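Local structure of beta-ketoacyl-[acyl-carrier-protein] synthase FabY (Pseudomonas aeruginosa, 4CW4) at residues 123-126 / 127-130; 188-191 / 192-196; 427-430 / 431-435. The protein catalyses the condensation of acetyl-CoA with malonyl-acyl carrier protein to form acetoacetyl-acyl carrier protein, the primer for fatty acid synthesis. All blocks are in the same frame, centred on the assembly; numbering follows the deposited sequence.

The three contacts follow one another along the chain without interleaving, and each is a local turn or helix end. Interaction 1 (123-130) follows strand 120-124 of a small three-stranded antiparallel sheet, its centre about 47 Å from that of the chain, where the second subunit touches it. Interaction 2 (188-196) starts the helix 190-204 in the ketosynthase N-terminal half, with its centre about 39 Å from that of interaction 1. Interaction 3 (427-435), in the C-terminal half, leads from helix 427-433 into strand 434-437; its centre is about 39 Å from that of interaction 2 and 73 Å from that of interaction 1. The series thus runs from a dimer-contacting projection through the thiolase-like body to its far side.

Interaction 1 of 3, residues 123-126 / 127-130; sequences KASP and KQLP
S125 O and Q128 N close the first of two successive turns, with a hydrogen bond of 2.9 Å. The next bond runs from L129 N to P126 O, at 3.2 Å, and the two together, each reaching back three residues, wind the chain into one short 3-10 turn. P126 suits the start of the turn: its ring holds phi near the helical value (-59°), and since a proline has no N-H to offer, no donor is lost there.

Two waters reinforce this backbone. One accepts from S125 N at 2.9 Å and donates to Q128 OE1 at 2.6 Å, so the amide of Q128 is tied back to S125, just before the turn. The side chain gets there by running extended beyond CG (chi2 -170°), and OE1 also takes a bond from the backbone N of E111 in the second subunit. The other water donates to P126 O and to L129 O.

Apolar packing joins A124 and L129, both buried. L129, with CG beside its own backbone N (chi1 -65°), brings CD2 to within 3.9 Å of A124 CB. The methyl of A124 is small enough to fit between this branch and L110 of the second subunit, while the forked leucine reaches both A124 and, on the neighbouring strand, V147 and V149.

At the polar margin, the bent chain of K127 carries NZ to a salt bridge with E131, and K108 of the second subunit donates to the carbonyl oxygens of K127 and L129. The arrangement is a 3-10 turn that follows strand 120-124, outermost within this chain of a three-stranded antiparallel sheet, here built into the contact between the two subunits.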
ATOM      1  N   LYS A 123       3.533  47.990  -8.812  1.00 21.57           N
ATOM      2  CA  LYS A 123       2.339  48.082  -7.991  1.00 23.71           C
ATOM      3  C   LYS A 123       1.753  46.701  -7.826  1.00 22.13           C
ATOM      4  O   LYS A 123       1.877  45.839  -8.704  1.00 21.69           O
ATOM      5  CB  LYS A 123       1.311  49.031  -8.591  1.00 27.24           C
ATOM      6  CG  LYS A 123       0.594  48.503  -9.793  1.00 31.36           C
ATOM      7  CD  LYS A 123      -0.108  49.645 -10.500  1.00 34.29           C
ATOM      8  CE  LYS A 123      -1.163  49.156 -11.467  1.00 35.66           C
ATOM      9  NZ  LYS A 123      -1.898  50.321 -12.034  1.00 36.88           N
ATOM     10  N   ALA A 124       1.122  46.499  -6.681  1.00 20.82           N
ATOM     11  CA  ALA A 124       0.579  45.199  -6.349  1.00 20.76           C
ATOM     12  C   ALA A 124      -0.556  45.328  -5.366  1.00 20.72           C
ATOM     13  O   ALA A 124      -0.666  46.310  -4.652  1.00 21.45           O
ATOM     14  CB  ALA A 124       1.650  44.336  -5.759  1.00 21.36           C
ATOM     15  N   SER A 125      -1.402  44.304  -5.338  0.51 21.08           N
ATOM     16  CA  SER A 125      -2.415  44.159  -4.312  0.51 21.34           C
ATOM     17  C   SER A 125      -1.715  43.731  -3.023  0.51 20.77           C
ATOM     18  O   SER A 125      -0.978  42.744  -3.023  0.51 20.67           O
ATOM     19  CB  SER A 125      -3.431  43.094  -4.727  0.51 22.86           C
ATOM     20  OG  SER A 125      -3.897  43.323  -6.044  0.51 24.42           O
ATOM     21  N   PRO A 126      -1.927  44.469  -1.921  1.00 20.98           N
ATOM     22  CA  PRO A 126      -1.235  44.091  -0.691  1.00 21.52           C
ATOM     23  C   PRO A 126      -1.550  42.670  -0.214  1.00 20.95           C
ATOM     24  O   PRO A 126      -0.707  42.059   0.451  1.00 20.80           O
ATOM     25  CB  PRO A 126      -1.690  45.156   0.322  1.00 22.99           C
ATOM     26  CG  PRO A 126      -2.835  45.832  -0.289  1.00 23.14           C
ATOM     27  CD  PRO A 126      -2.689  45.720  -1.760  1.00 22.45           C
ATOM     28  N   LYS A 127      -2.720  42.135  -0.553  1.00 20.38           N
ATOM     29  CA  LYS A 127      -3.047  40.768  -0.151  1.00 21.39           C
ATOM     30  C   LYS A 127      -2.197  39.713  -0.860  1.00 17.99           C
ATOM     31  O   LYS A 127      -2.162  38.566  -0.441  1.00 18.46           O
ATOM     32  CB  LYS A 127      -4.535  40.458  -0.369  1.00 26.16           C
ATOM     33  CG  LYS A 127      -5.464  40.833   0.810  1.00 30.73           C
ATOM     34  CD  LYS A 127      -5.001  40.306   2.190  1.00 34.40           C
ATOM     35  CE  LYS A 127      -4.653  38.808   2.207  1.00 36.68           C
ATOM     36  NZ  LYS A 127      -3.799  38.421   3.381  1.00 37.73           N
ATOM     37  N   GLN A 128      -1.528  40.088  -1.946  1.00 16.92           N
ATOM     38  CA  GLN A 128      -0.691  39.138  -2.680  1.00 15.58           C
ATOM     39  C   GLN A 128       0.780  39.238  -2.305  1.00 14.13           C
ATOM     40  O   GLN A 128       1.601  38.498  -2.823  1.00 14.96           O
ATOM     41  CB  GLN A 128      -0.841  39.344  -4.191  1.00 17.45           C
ATOM     42  CG  GLN A 128      -2.234  39.020  -4.733  1.00 19.01           C
ATOM     43  CD  GLN A 128      -2.296  38.987  -6.249  1.00 21.31           C
ATOM     44  OE1 GLN A 128      -1.503  39.638  -6.939  1.00 21.15           O
ATOM     45  NE2 GLN A 128      -3.237  38.205  -6.779  1.00 24.65           N
ATOM     46  N   LEU A 129       1.125  40.171  -1.420  1.00 13.59           N
ATOM     47  CA  LEU A 129       2.507  40.330  -1.006  1.00 13.38           C
ATOM     48  C   LEU A 129       2.859  39.291   0.059  1.00 12.49           C
ATOM     49  O   LEU A 129       1.979  38.846   0.802  1.00 13.75           O
ATOM     50  CB  LEU A 129       2.731  41.735  -0.439  1.00 15.08           C
ATOM     51  CG  LEU A 129       2.542  42.847  -1.480  1.00 16.06           C
ATOM     52  CD1 LEU A 129       2.767  44.203  -0.887  1.00 17.51           C
ATOM     53  CD2 LEU A 129       3.459  42.672  -2.698  1.00 16.39           C
ATOM     54  N   PRO A 130       4.149  38.914   0.143  1.00 12.12           N
ATOM     55  CA  PRO A 130       4.552  37.979   1.200  1.00 12.41           C
ATOM     56  C   PRO A 130       4.180  38.446   2.596  1.00 12.76           C
ATOM     57  O   PRO A 130       4.135  39.659   2.873  1.00 13.23           O
ATOM     58  CB  PRO A 130       6.081  37.923   1.072  1.00 13.37           C
ATOM     59  CG  PRO A 130       6.373  38.367  -0.321  1.00 14.10           C
ATOM     60  CD  PRO A 130       5.314  39.400  -0.621  1.00 13.32           C
TER
HETATM   61  O   HOH W   1      -1.049  42.202  -7.234  1.00 25.98           O
HETATM   62  O   HOH W   2      -0.281  40.344   2.561  1.00 21.78           O

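Interaction 2 of 3, residues 188-191 / 192-196; sequences HPRG and LQMSV
Q193 reaches back along the first turn of its helix to H188 O, and through a water to R190. Its CG stands beside the backbone N (chi1 -59°) and the chain is extended beyond it, which lays CG 3.5 Å from P189 O and carries NE2 to H188 O, a weak bond of 3.0 Å. The other end of the amide, OE1, receives a bond from a water that accepts in turn from R190 NH1 at 2.8 Å, in the guanidinium plane. A long, two-ended amide suits this position because it serves both partners.

R190 has CG anti to its backbone N (chi1 -178°), and the extended chain crosses M194 obliquely, with CG 4.0 Å from SD; its NE forms a salt bridge with E365. P189, with no N-H to donate and a fixed phi, suits the N-cap, and its carbonyl accepts from both L192 N and Q193 N. Its ring lies beside L192, CD 3.9 Å from CD1, the two side chains pointing the same way.

Helix 190-204 thus begins buried in the N-terminal half: L192 packs on helix 263-273, M194 and S195 meet S313 of strand 307-314, and S313 OG bonds to G191 O.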
ATOM      1  N   HIS A 188     -12.703  12.919  -8.927  1.00 13.29           N
ATOM      2  CA  HIS A 188     -11.966  11.673  -8.779  1.00 12.56           C
ATOM      3  C   HIS A 188     -10.643  11.695  -9.542  1.00 11.87           C
ATOM      4  O   HIS A 188     -10.626  12.020 -10.731  1.00 13.83           O
ATOM      5  CB  HIS A 188     -12.800  10.523  -9.317  1.00 12.68           C
ATOM      6  CG  HIS A 188     -14.036  10.261  -8.532  1.00 12.96           C
ATOM      7  ND1 HIS A 188     -15.027   9.417  -8.979  1.00 12.47           N
ATOM      8  CD2 HIS A 188     -14.453  10.741  -7.337  1.00 13.36           C
ATOM      9  CE1 HIS A 188     -15.995   9.370  -8.080  1.00 13.06           C
ATOM     10  NE2 HIS A 188     -15.675  10.171  -7.078  1.00 14.12           N
ATOM     11  N   PRO A 189      -9.540  11.306  -8.882  1.00 11.36           N
ATOM     12  CA  PRO A 189      -8.317  11.031  -9.641  1.00 11.03           C
ATOM     13  C   PRO A 189      -8.537  10.009 -10.759  1.00 11.28           C
ATOM     14  O   PRO A 189      -9.418   9.120 -10.661  1.00 10.66           O
ATOM     15  CB  PRO A 189      -7.375  10.448  -8.594  1.00 11.69           C
ATOM     16  CG  PRO A 189      -7.853  10.985  -7.303  1.00 12.35           C
ATOM     17  CD  PRO A 189      -9.348  11.042  -7.447  1.00 12.54           C
ATOM     18  N   ARG A 190      -7.724  10.113 -11.804  1.00 12.03           N
ATOM     19  CA  ARG A 190      -7.848   9.234 -12.972  1.00 11.31           C
ATOM     20  C   ARG A 190      -7.767   7.756 -12.581  1.00 11.05           C
ATOM     21  O   ARG A 190      -8.515   6.949 -13.117  1.00 11.58           O
ATOM     22  CB  ARG A 190      -6.774   9.574 -13.997  1.00 12.20           C
ATOM     23  CG  ARG A 190      -6.852   8.744 -15.277  1.00 12.02           C
ATOM     24  CD  ARG A 190      -5.940   9.320 -16.334  1.00 12.85           C
ATOM     25  NE  ARG A 190      -5.918   8.519 -17.552  1.00 12.18           N
ATOM     26  CZ  ARG A 190      -6.818   8.609 -18.524  1.00 12.63           C
ATOM     27  NH1 ARG A 190      -7.832   9.457 -18.426  1.00 14.29           N
ATOM     28  NH2 ARG A 190      -6.708   7.849 -19.600  1.00 13.68           N
ATOM     29  N   GLY A 191      -6.907   7.414 -11.627  1.00 11.12           N
ATOM     30  CA  GLY A 191      -6.794   6.024 -11.203  1.00 10.41           C
ATOM     31  C   GLY A 191      -8.073   5.486 -10.583  1.00 11.25           C
ATOM     32  O   GLY A 191      -8.359   4.303 -10.680  1.00 11.19           O
ATOM     33  N   LEU A 192      -8.843   6.361  -9.938  1.00 11.50           N
ATOM     34  CA  LEU A 192     -10.101   5.942  -9.353  1.00 11.56           C
ATOM     35  C   LEU A 192     -11.170   5.797 -10.420  1.00 11.36           C
ATOM     36  O   LEU A 192     -11.957   4.863 -10.359  1.00 11.45           O
ATOM     37  CB  LEU A 192     -10.542   6.878  -8.233  1.00 10.96           C
ATOM     38  CG  LEU A 192      -9.551   7.001  -7.069  1.00 11.98           C
ATOM     39  CD1 LEU A 192     -10.241   7.634  -5.854  1.00 12.03           C
ATOM     40  CD2 LEU A 192      -8.891   5.663  -6.686  1.00 12.17           C
ATOM     41  N   GLN A 193     -11.197   6.710 -11.394  1.00 11.48           N
ATOM     42  CA  GLN A 193     -12.087   6.572 -12.538  1.00 11.54           C
ATOM     43  C   GLN A 193     -11.839   5.236 -13.238  1.00 12.15           C
ATOM     44  O   GLN A 193     -12.777   4.516 -13.562  1.00 11.91           O
ATOM     45  CB  GLN A 193     -11.857   7.710 -13.526  1.00 11.90           C
ATOM     46  CG  GLN A 193     -12.086   9.105 -12.948  1.00 13.10           C
ATOM     47  CD  GLN A 193     -11.671  10.188 -13.890  1.00 16.04           C
ATOM     48  OE1 GLN A 193     -11.293   9.939 -15.025  1.00 18.56           O
ATOM     49  NE2 GLN A 193     -11.761  11.400 -13.433  1.00 20.08           N
ATOM     50  N   MET A 194     -10.573   4.903 -13.449  1.00 11.39           N
ATOM     51  CA  MET A 194     -10.214   3.679 -14.148  1.00 10.98           C
ATOM     52  C   MET A 194     -10.611   2.458 -13.343  1.00 11.12           C
ATOM     53  O   MET A 194     -11.070   1.476 -13.905  1.00 11.68           O
ATOM     54  CB  MET A 194      -8.717   3.667 -14.476  1.00 11.54           C
ATOM     55  CG  MET A 194      -8.377   4.633 -15.607  1.00 13.12           C
ATOM     56  SD  MET A 194      -6.630   4.796 -16.008  1.00 13.52           S
ATOM     57  CE  MET A 194      -6.174   3.099 -16.359  1.00 15.44           C
ATOM     58  N   SER A 195     -10.495   2.537 -12.024  1.00 11.45           N
ATOM     59  CA  SER A 195     -10.861   1.406 -11.175  1.00 11.22           C
ATOM     60  C   SER A 195     -12.357   1.152 -11.249  1.00 10.28           C
ATOM     61  O   SER A 195     -12.796   0.016 -11.374  1.00 11.13           O
ATOM     62  CB  SER A 195     -10.441   1.637  -9.713  1.00 11.97           C
ATOM     63  OG  SER A 195     -10.695   0.474  -8.942  1.00 13.64           O
ATOM     64  N   VAL A 196     -13.148   2.216 -11.146  1.00 11.34           N
ATOM     65  CA  VAL A 196     -14.603   2.086 -11.192  1.00 11.75           C
ATOM     66  C   VAL A 196     -15.043   1.489 -12.536  1.00 11.62           C
ATOM     67  O   VAL A 196     -15.855   0.564 -12.592  1.00 11.39           O
ATOM     68  CB  VAL A 196     -15.274   3.463 -10.925  1.00 13.49           C
ATOM     69  CG1 VAL A 196     -16.758   3.471 -11.291  1.00 14.71           C
ATOM     70  CG2 VAL A 196     -15.060   3.878  -9.469  1.00 14.93           C
TER
HETATM   71  O   HOH W   3      -8.953  11.099 -16.396  1.00 23.90           O

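Interaction 3 of 3, residues 427-430 / 431-435; sequences LDTV and RHASF
L427 and R431 pair one turn apart in helix 427-433, which leads into the parallel strand 434-437 of the thiolase fold. R431 N donates to L427 O at 2.8 Å, and its side chain, extended from CG to NE, runs back so that L427 CD1 lies over one face of the guanidinium, offset toward the rim, 3.5 Å from R431 NH2. Arginine suits this partly exposed edge: its N-H groups point outward in the guanidinium plane, so a face can lie against a methyl while NE bonds to the carbonyl of F461.

H432 follows, its N bonded to D428 O at 2.9 Å. Its flat ring can meet D428 edge-on: OD1 comes near the ring plane, 3.2 Å from CD2, with the carboxylate and ring planes turned 48° apart. D428 CG, anti to the backbone N (chi1 -179°), brings OD1 to that edge, the two side chains crossing at about a right angle.

A433 gives its N to T429 O at 2.8 Å, and its small methyl sits 4.1 Å from T429 CG2, compact enough for a buried junction where the backbone is also bonded to E531 and V532.

S434 opens the strand, yet reaches back to the helix. A serine hydroxyl suits this place because it can work both ways: with OG between backbone N and carbonyl carbon (chi1 79°), it accepts from W466 NE1 and donates to V430 O at 2.7 Å, in the carbonyl plane and on a lone pair.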
ATOM      1  N   LEU A 427       4.882 -33.516 -14.685  1.00 16.34           N
ATOM      2  CA  LEU A 427       6.079 -33.041 -15.369  1.00 18.13           C
ATOM      3  C   LEU A 427       5.897 -32.892 -16.869  1.00 18.17           C
ATOM      4  O   LEU A 427       6.400 -31.949 -17.455  1.00 18.41           O
ATOM      5  CB  LEU A 427       7.241 -34.004 -15.152  1.00 22.45           C
ATOM      6  CG  LEU A 427       8.391 -33.623 -14.243  1.00 25.78           C
ATOM      7  CD1 LEU A 427       9.434 -34.738 -14.319  1.00 27.40           C
ATOM      8  CD2 LEU A 427       8.990 -32.244 -14.582  1.00 26.26           C
ATOM      9  N   ASP A 428       5.221 -33.850 -17.501  1.00 18.10           N
ATOM     10  CA  ASP A 428       5.054 -33.813 -18.954  1.00 19.56           C
ATOM     11  C   ASP A 428       4.308 -32.559 -19.385  1.00 17.76           C
ATOM     12  O   ASP A 428       4.712 -31.882 -20.336  1.00 18.14           O
ATOM     13  CB  ASP A 428       4.323 -35.058 -19.452  1.00 22.62           C
ATOM     14  CG  ASP A 428       4.153 -35.063 -20.962  1.00 26.62           C
ATOM     15  OD1 ASP A 428       5.160 -35.269 -21.663  1.00 28.43           O
ATOM     16  OD2 ASP A 428       3.019 -34.842 -21.443  1.00 28.42           O
ATOM     17  N   THR A 429       3.224 -32.237 -18.684  1.00 16.57           N
ATOM     18  CA  THR A 429       2.439 -31.050 -19.030  1.00 17.00           C
ATOM     19  C   THR A 429       3.247 -29.767 -18.810  1.00 15.70           C
ATOM     20  O   THR A 429       3.174 -28.846 -19.596  1.00 16.77           O
ATOM     21  CB  THR A 429       1.105 -31.017 -18.265  1.00 18.66           C
ATOM     22  OG1 THR A 429       0.292 -32.107 -18.702  1.00 20.44           O
ATOM     23  CG2 THR A 429       0.357 -29.722 -18.537  1.00 18.52           C
ATOM     24  N   VAL A 430       4.025 -29.711 -17.743  1.00 13.88           N
ATOM     25  CA  VAL A 430       4.898 -28.564 -17.542  1.00 13.52           C
ATOM     26  C   VAL A 430       5.953 -28.475 -18.656  1.00 13.80           C
ATOM     27  O   VAL A 430       6.213 -27.399 -19.190  1.00 14.03           O
ATOM     28  CB  VAL A 430       5.551 -28.601 -16.156  1.00 13.77           C
ATOM     29  CG1 VAL A 430       6.672 -27.553 -16.042  1.00 14.34           C
ATOM     30  CG2 VAL A 430       4.503 -28.348 -15.082  1.00 13.78           C
ATOM     31  N   ARG A 431       6.531 -29.613 -19.032  1.00 13.53           N
ATOM     32  CA  ARG A 431       7.584 -29.611 -20.033  1.00 13.79           C
ATOM     33  C   ARG A 431       7.108 -29.276 -21.428  1.00 14.58           C
ATOM     34  O   ARG A 431       7.859 -28.699 -22.194  1.00 16.41           O
ATOM     35  CB  ARG A 431       8.314 -30.956 -20.059  1.00 15.00           C
ATOM     36  CG  ARG A 431       9.247 -31.128 -18.876  1.00 15.78           C
ATOM     37  CD  ARG A 431       9.810 -32.550 -18.815  1.00 17.14           C
ATOM     38  NE  ARG A 431      10.791 -32.662 -17.741  1.00 18.31           N
ATOM     39  CZ  ARG A 431      11.255 -33.810 -17.259  1.00 20.50           C
ATOM     40  NH1 ARG A 431      10.838 -34.978 -17.753  1.00 21.89           N
ATOM     41  NH2 ARG A 431      12.140 -33.791 -16.274  1.00 21.73           N
ATOM     42  N   HIS A 432       5.881 -29.650 -21.778  1.00 14.75           N
ATOM     43  CA  HIS A 432       5.440 -29.538 -23.160  1.00 15.73           C
ATOM     44  C   HIS A 432       4.182 -28.723 -23.385  1.00 15.56           C
ATOM     45  O   HIS A 432       3.799 -28.496 -24.526  1.00 16.97           O
ATOM     46  CB  HIS A 432       5.261 -30.946 -23.736  1.00 16.94           C
ATOM     47  CG  HIS A 432       6.501 -31.768 -23.669  1.00 18.95           C
ATOM     48  ND1 HIS A 432       7.606 -31.505 -24.449  1.00 20.42           N
ATOM     49  CD2 HIS A 432       6.833 -32.821 -22.886  1.00 20.70           C
ATOM     50  CE1 HIS A 432       8.555 -32.380 -24.170  1.00 21.74           C
ATOM     51  NE2 HIS A 432       8.114 -33.185 -23.222  1.00 22.11           N
ATOM     52  N   ALA A 433       3.567 -28.238 -22.312  1.00 13.89           N
ATOM     53  CA  ALA A 433       2.342 -27.466 -22.439  1.00 13.35           C
ATOM     54  C   ALA A 433       2.284 -26.328 -21.433  1.00 12.34           C
ATOM     55  O   ALA A 433       1.207 -25.977 -20.954  1.00 13.47           O
ATOM     56  CB  ALA A 433       1.134 -28.366 -22.294  1.00 13.35           C
ATOM     57  N   SER A 434       3.439 -25.738 -21.133  1.00 11.85           N
ATOM     58  CA  SER A 434       3.465 -24.536 -20.299  1.00 11.72           C
ATOM     59  C   SER A 434       4.212 -23.411 -21.001  1.00 11.31           C
ATOM     60  O   SER A 434       5.035 -23.657 -21.882  1.00 13.24           O
ATOM     61  CB  SER A 434       4.056 -24.813 -18.899  1.00 12.94           C
ATOM     62  OG  SER A 434       5.461 -24.867 -18.921  1.00 12.61           O
ATOM     63  N   PHE A 435       3.900 -22.177 -20.614  1.00 11.31           N
ATOM     64  CA  PHE A 435       4.577 -20.998 -21.140  1.00 11.29           C
ATOM     65  C   PHE A 435       4.777 -19.984 -20.021  1.00 10.79           C
ATOM     66  O   PHE A 435       4.168 -20.083 -18.947  1.00 11.81           O
ATOM     67  CB  PHE A 435       3.845 -20.409 -22.362  1.00 12.80           C
ATOM     68  CG  PHE A 435       2.491 -19.775 -22.078  1.00 12.61           C
ATOM     69  CD1 PHE A 435       1.389 -20.541 -21.713  1.00 12.60           C
ATOM     70  CD2 PHE A 435       2.311 -18.406 -22.257  1.00 13.07           C
ATOM     71  CE1 PHE A 435       0.141 -19.941 -21.496  1.00 12.79           C
ATOM     72  CE2 PHE A 435       1.078 -17.811 -22.033  1.00 12.41           C
ATOM     73  CZ  PHE A 435      -0.006 -18.584 -21.657  1.00 12.49           C
TER